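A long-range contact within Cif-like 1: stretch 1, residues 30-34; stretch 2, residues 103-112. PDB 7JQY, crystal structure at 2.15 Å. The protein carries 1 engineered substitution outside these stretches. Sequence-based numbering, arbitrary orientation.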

ATOM      1  N   TYR B  30     -25.279 -26.518   0.398  1.00 33.81           N
ATOM      2  CA  TYR B  30     -25.185 -25.993  -0.954  1.00 36.87           C
ATOM      3  C   TYR B  30     -26.251 -26.651  -1.811  1.00 39.48           C
ATOM      4  O   TYR B  30     -26.653 -27.794  -1.569  1.00 37.30           O
ATOM      5  CB  TYR B  30     -23.815 -26.247  -1.591  1.00 36.39           C
ATOM      6  CG  TYR B  30     -22.666 -25.461  -0.999  1.00 35.56           C
ATOM      7  CD1 TYR B  30     -21.694 -26.096  -0.234  1.00 35.36           C
ATOM      8  CD2 TYR B  30     -22.533 -24.101  -1.230  1.00 35.51           C
ATOM      9  CE1 TYR B  30     -20.627 -25.383   0.308  1.00 36.30           C
ATOM     10  CE2 TYR B  30     -21.478 -23.386  -0.702  1.00 35.64           C
ATOM     11  CZ  TYR B  30     -20.525 -24.030   0.064  1.00 37.21           C
ATOM     12  OH  TYR B  30     -19.469 -23.323   0.595  1.00 37.63           O
ATOM     13  N   ALA B  31     -26.723 -25.913  -2.808  1.00 41.72           N
ATOM     14  CA  ALA B  31     -27.636 -26.455  -3.802  1.00 41.32           C
ATOM     15  C   ALA B  31     -27.067 -26.140  -5.171  1.00 41.30           C
ATOM     16  O   ALA B  31     -26.856 -24.972  -5.506  1.00 40.73           O
ATOM     17  CB  ALA B  31     -29.041 -25.877  -3.652  1.00 38.93           C
ATOM     18  N   GLN B  32     -26.787 -27.173  -5.943  1.00 42.00           N
ATOM     19  CA  GLN B  32     -26.298 -26.979  -7.294  1.00 45.49           C
ATOM     20  C   GLN B  32     -27.512 -26.759  -8.181  1.00 46.37           C
ATOM     21  O   GLN B  32     -28.394 -27.620  -8.260  1.00 48.95           O
ATOM     22  CB  GLN B  32     -25.460 -28.171  -7.763  1.00 43.93           C
ATOM     23  CG  GLN B  32     -24.669 -27.914  -9.037  1.00 44.70           C
ATOM     24  CD  GLN B  32     -23.602 -26.855  -8.845  1.00 45.06           C
ATOM     25  OE1 GLN B  32     -22.800 -26.934  -7.920  1.00 46.09           O
ATOM     26  NE2 GLN B  32     -23.604 -25.839  -9.707  1.00 44.69           N
ATOM     27  N   LEU B  33     -27.578 -25.599  -8.810  1.00 53.13           N
ATOM     28  CA  LEU B  33     -28.597 -25.388  -9.813  1.00 55.39           C
ATOM     29  C   LEU B  33     -27.946 -25.754 -11.131  1.00 61.95           C
ATOM     30  O   LEU B  33     -26.878 -26.372 -11.142  1.00 64.41           O
ATOM     31  CB  LEU B  33     -29.127 -23.959  -9.751  1.00 53.81           C
ATOM     32  CG  LEU B  33     -29.556 -23.594  -8.330  1.00 52.20           C
ATOM     33  CD1 LEU B  33     -30.263 -22.241  -8.280  1.00 45.82           C
ATOM     34  CD2 LEU B  33     -30.439 -24.694  -7.750  1.00 48.19           C
ATOM     35  N   ASP B  34     -28.551 -25.374 -12.255  1.00 63.38           N
ATOM     36  CA  ASP B  34     -28.068 -25.951 -13.507  1.00 65.29           C
ATOM     37  C   ASP B  34     -26.647 -25.530 -13.805  1.00 67.21           C
ATOM     38  O   ASP B  34     -25.890 -26.307 -14.399  1.00 74.09           O
ATOM     39  CB  ASP B  34     -28.953 -25.546 -14.686  1.00 65.48           C
ATOM     40  CG  ASP B  34     -30.161 -26.409 -14.819  1.00 69.52           C
ATOM     41  OD1 ASP B  34     -30.048 -27.603 -14.489  1.00 70.40           O
ATOM     42  OD2 ASP B  34     -31.211 -25.889 -15.235  1.00 71.09           O
ATOM     43  N   GLY B 103     -36.214 -17.157  -9.808  1.00 46.83           N
ATOM     44  CA  GLY B 103     -36.146 -18.498 -10.378  1.00 45.61           C
ATOM     45  C   GLY B 103     -35.100 -19.369  -9.707  1.00 46.90           C
ATOM     46  O   GLY B 103     -35.312 -20.568  -9.508  1.00 45.55           O
ATOM     47  N   ASP B 104     -33.961 -18.776  -9.340  1.00 45.43           N
ATOM     48  CA  ASP B 104     -32.960 -19.506  -8.568  1.00 44.15           C
ATOM     49  C   ASP B 104     -33.546 -19.988  -7.249  1.00 46.49           C
ATOM     50  O   ASP B 104     -33.371 -21.150  -6.859  1.00 43.17           O
ATOM     51  CB  ASP B 104     -31.744 -18.623  -8.302  1.00 44.14           C
ATOM     52  CG  ASP B 104     -31.054 -18.180  -9.567  1.00 46.21           C
ATOM     53  OD1 ASP B 104     -30.465 -17.075  -9.552  1.00 46.04           O
ATOM     54  OD2 ASP B 104     -31.077 -18.940 -10.561  1.00 47.88           O
ATOM     55  N   ILE B 105     -34.258 -19.106  -6.547  1.00 42.90           N
ATOM     56  CA  ILE B 105     -34.812 -19.488  -5.255  1.00 43.40           C
ATOM     57  C   ILE B 105     -35.839 -20.594  -5.428  1.00 46.84           C
ATOM     58  O   ILE B 105     -35.923 -21.521  -4.612  1.00 47.06           O
ATOM     59  CB  ILE B 105     -35.416 -18.261  -4.548  1.00 42.63           C
ATOM     60  CG1 ILE B 105     -34.359 -17.165  -4.440  1.00 42.66           C
ATOM     61  CG2 ILE B 105     -35.966 -18.663  -3.192  1.00 40.63           C
ATOM     62  CD1 ILE B 105     -33.057 -17.664  -3.815  1.00 39.90           C
ATOM     63  N   ARG B 106     -36.616 -20.531  -6.507  1.00 46.73           N
ATOM     64  CA  ARG B 106     -37.611 -21.567  -6.753  1.00 48.32           C
ATOM     65  C   ARG B 106     -36.958 -22.915  -7.049  1.00 46.47           C
ATOM     66  O   ARG B 106     -37.417 -23.952  -6.559  1.00 49.59           O
ATOM     67  CB  ARG B 106     -38.529 -21.142  -7.895  1.00 49.11           C
ATOM     68  CG  ARG B 106     -39.626 -22.134  -8.186  1.00 52.37           C
ATOM     69  CD  ARG B 106     -40.626 -21.536  -9.135  1.00 55.00           C
ATOM     70  NE  ARG B 106     -41.722 -22.451  -9.416  1.00 56.68           N
ATOM     71  CZ  ARG B 106     -41.887 -23.066 -10.580  1.00 57.69           C
ATOM     72  NH1 ARG B 106     -40.970 -22.933 -11.533  1.00 51.61           N
ATOM     73  NH2 ARG B 106     -42.923 -23.877 -10.756  1.00 57.71           N
ATOM     74  N   ALA B 107     -35.893 -22.926  -7.849  1.00 46.11           N
ATOM     75  CA  ALA B 107     -35.231 -24.191  -8.168  1.00 47.09           C
ATOM     76  C   ALA B 107     -34.670 -24.857  -6.920  1.00 46.59           C
ATOM     77  O   ALA B 107     -34.753 -26.081  -6.773  1.00 50.85           O
ATOM     78  CB  ALA B 107     -34.124 -23.963  -9.196  1.00 43.16           C
ATOM     79  N   LEU B 108     -34.147 -24.061  -5.982  1.00 46.83           N
ATOM     80  CA  LEU B 108     -33.606 -24.612  -4.744  1.00 44.16           C
ATOM     81  C   LEU B 108     -34.712 -25.150  -3.843  1.00 48.20           C
ATOM     82  O   LEU B 108     -34.546 -26.195  -3.207  1.00 47.68           O
ATOM     83  CB  LEU B 108     -32.805 -23.528  -4.011  1.00 46.42           C
ATOM     84  CG  LEU B 108     -32.235 -23.777  -2.608  1.00 44.67           C
ATOM     85  CD1 LEU B 108     -30.999 -22.910  -2.392  1.00 45.95           C
ATOM     86  CD2 LEU B 108     -33.247 -23.525  -1.497  1.00 44.11           C
ATOM     87  N   VAL B 109     -35.848 -24.455  -3.778  1.00 46.50           N
ATOM     88  CA  VAL B 109     -36.974 -24.956  -2.994  1.00 49.13           C
ATOM     89  C   VAL B 109     -37.475 -26.269  -3.576  1.00 50.29           C
ATOM     90  O   VAL B 109     -37.814 -27.208  -2.842  1.00 50.99           O
ATOM     91  CB  VAL B 109     -38.104 -23.910  -2.943  1.00 47.60           C
ATOM     92  CG1 VAL B 109     -39.359 -24.529  -2.342  1.00 47.91           C
ATOM     93  CG2 VAL B 109     -37.670 -22.672  -2.163  1.00 44.37           C
ATOM     94  N   HIS B 110     -37.543 -26.351  -4.905  1.00 48.96           N
ATOM     95  CA  HIS B 110     -37.981 -27.585  -5.542  1.00 54.15           C
ATOM     96  C   HIS B 110     -36.990 -28.718  -5.302  1.00 51.43           C
ATOM     97  O   HIS B 110     -37.402 -29.868  -5.129  1.00 51.52           O
ATOM     98  CB  HIS B 110     -38.214 -27.336  -7.030  1.00 54.37           C
ATOM     99  CG  HIS B 110     -39.420 -26.490  -7.307  1.00 57.78           C
ATOM    100  ND1 HIS B 110     -40.156 -26.592  -8.468  1.00 60.06           N
ATOM    101  CD2 HIS B 110     -40.031 -25.537  -6.558  1.00 59.33           C
ATOM    102  CE1 HIS B 110     -41.161 -25.733  -8.428  1.00 63.57           C
ATOM    103  NE2 HIS B 110     -41.107 -25.081  -7.279  1.00 60.73           N
ATOM    104  N   GLN B 111     -35.690 -28.412  -5.252  1.00 50.05           N
ATOM    105  CA  GLN B 111     -34.709 -29.453  -4.968  1.00 51.76           C
ATOM    106  C   GLN B 111     -34.829 -29.968  -3.543  1.00 52.37           C
ATOM    107  O   GLN B 111     -34.472 -31.120  -3.282  1.00 53.18           O
ATOM    108  CB  GLN B 111     -33.288 -28.941  -5.194  1.00 49.45           C
ATOM    109  CG  GLN B 111     -32.846 -28.882  -6.629  1.00 51.65           C
ATOM    110  CD  GLN B 111     -31.342 -28.739  -6.737  1.00 51.74           C
ATOM    111  OE1 GLN B 111     -30.630 -28.851  -5.736  1.00 48.70           O
ATOM    112  NE2 GLN B 111     -30.851 -28.471  -7.946  1.00 48.68           N
ATOM    113  N   LEU B 112     -35.361 -29.165  -2.625  1.00 49.81           N
ATOM    114  CA  LEU B 112     -35.543 -29.611  -1.255  1.00 50.46           C
ATOM    115  C   LEU B 112     -36.860 -30.334  -1.059  1.00 52.18           C
ATOM    116  O   LEU B 112     -37.197 -30.689   0.076  1.00 54.99           O
ATOM    117  CB  LEU B 112     -35.462 -28.420  -0.297  1.00 49.99           C
ATOM    118  CG  LEU B 112     -34.075 -27.790  -0.197  1.00 50.14           C
ATOM    119  CD1 LEU B 112     -34.064 -26.637   0.777  1.00 45.50           C
ATOM    120  CD2 LEU B 112     -33.072 -28.851   0.217  1.00 50.80           C
TER
HETATM  121  O   HOH W   1     -27.927 -29.599  -5.075  1.00 46.23           O

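The end of a strand, residues 30-32, and the loop residue after it lie across a helix that runs through Gln 111, the two axes crossing at 104° and approaching to 9.0 Å. The contact is small, burying 274 Å² in all, and three residues account for most of it: Leu 33, Gln 111 and Ala 31.

Leu 33 covers the most surface. Its CA-to-CB bond points sideways to the helix, but the m, t rotamer brings the end of the side chain nearer. There Leu 33 CD1 packs 3.6 Å from Asp 104 O and 3.9 Å from Asp 104 CB, while Leu 33 CD2 lies 4.0 Å from Ala 107 CB. The small methyl of Ala 107, pointing toward the first stretch, offers an apolar surface to the branched leucine. Asp 104 O is not left unpaired beside this hydrocarbon, since it accepts the helical hydrogen bond from Leu 108 N, and the Asp 104 carboxylate is satisfied elsewhere in the structure.

Gln 111, one helical turn beyond Ala 107, supplies the polar part. Its extended side chain reaches the strand backbone, where Gln 111 NE2 donates a short hydrogen bond to Gln 32 O (2.6 Å, with an N-H...O angle of 160°). The other half of the amide, Gln 111 OE1, accepts a hydrogen bond from the O of a water at 2.9 Å, and the same water O accepts one from Gln 32 N at 2.8 Å. An amide suits this place because it carries both a donor and an acceptor, and so can serve the C=O directly and the N-H through water.

Ala 31, buried, points its methyl toward the helix, with Ala 31 CB 3.8 Å from Leu 108 CD1 and 4.0 Å from Gln 111 OE1. Its short side chain suits a close approach of backbones: the CA atoms of Ala 31 and Leu 108 are 6.3 Å apart.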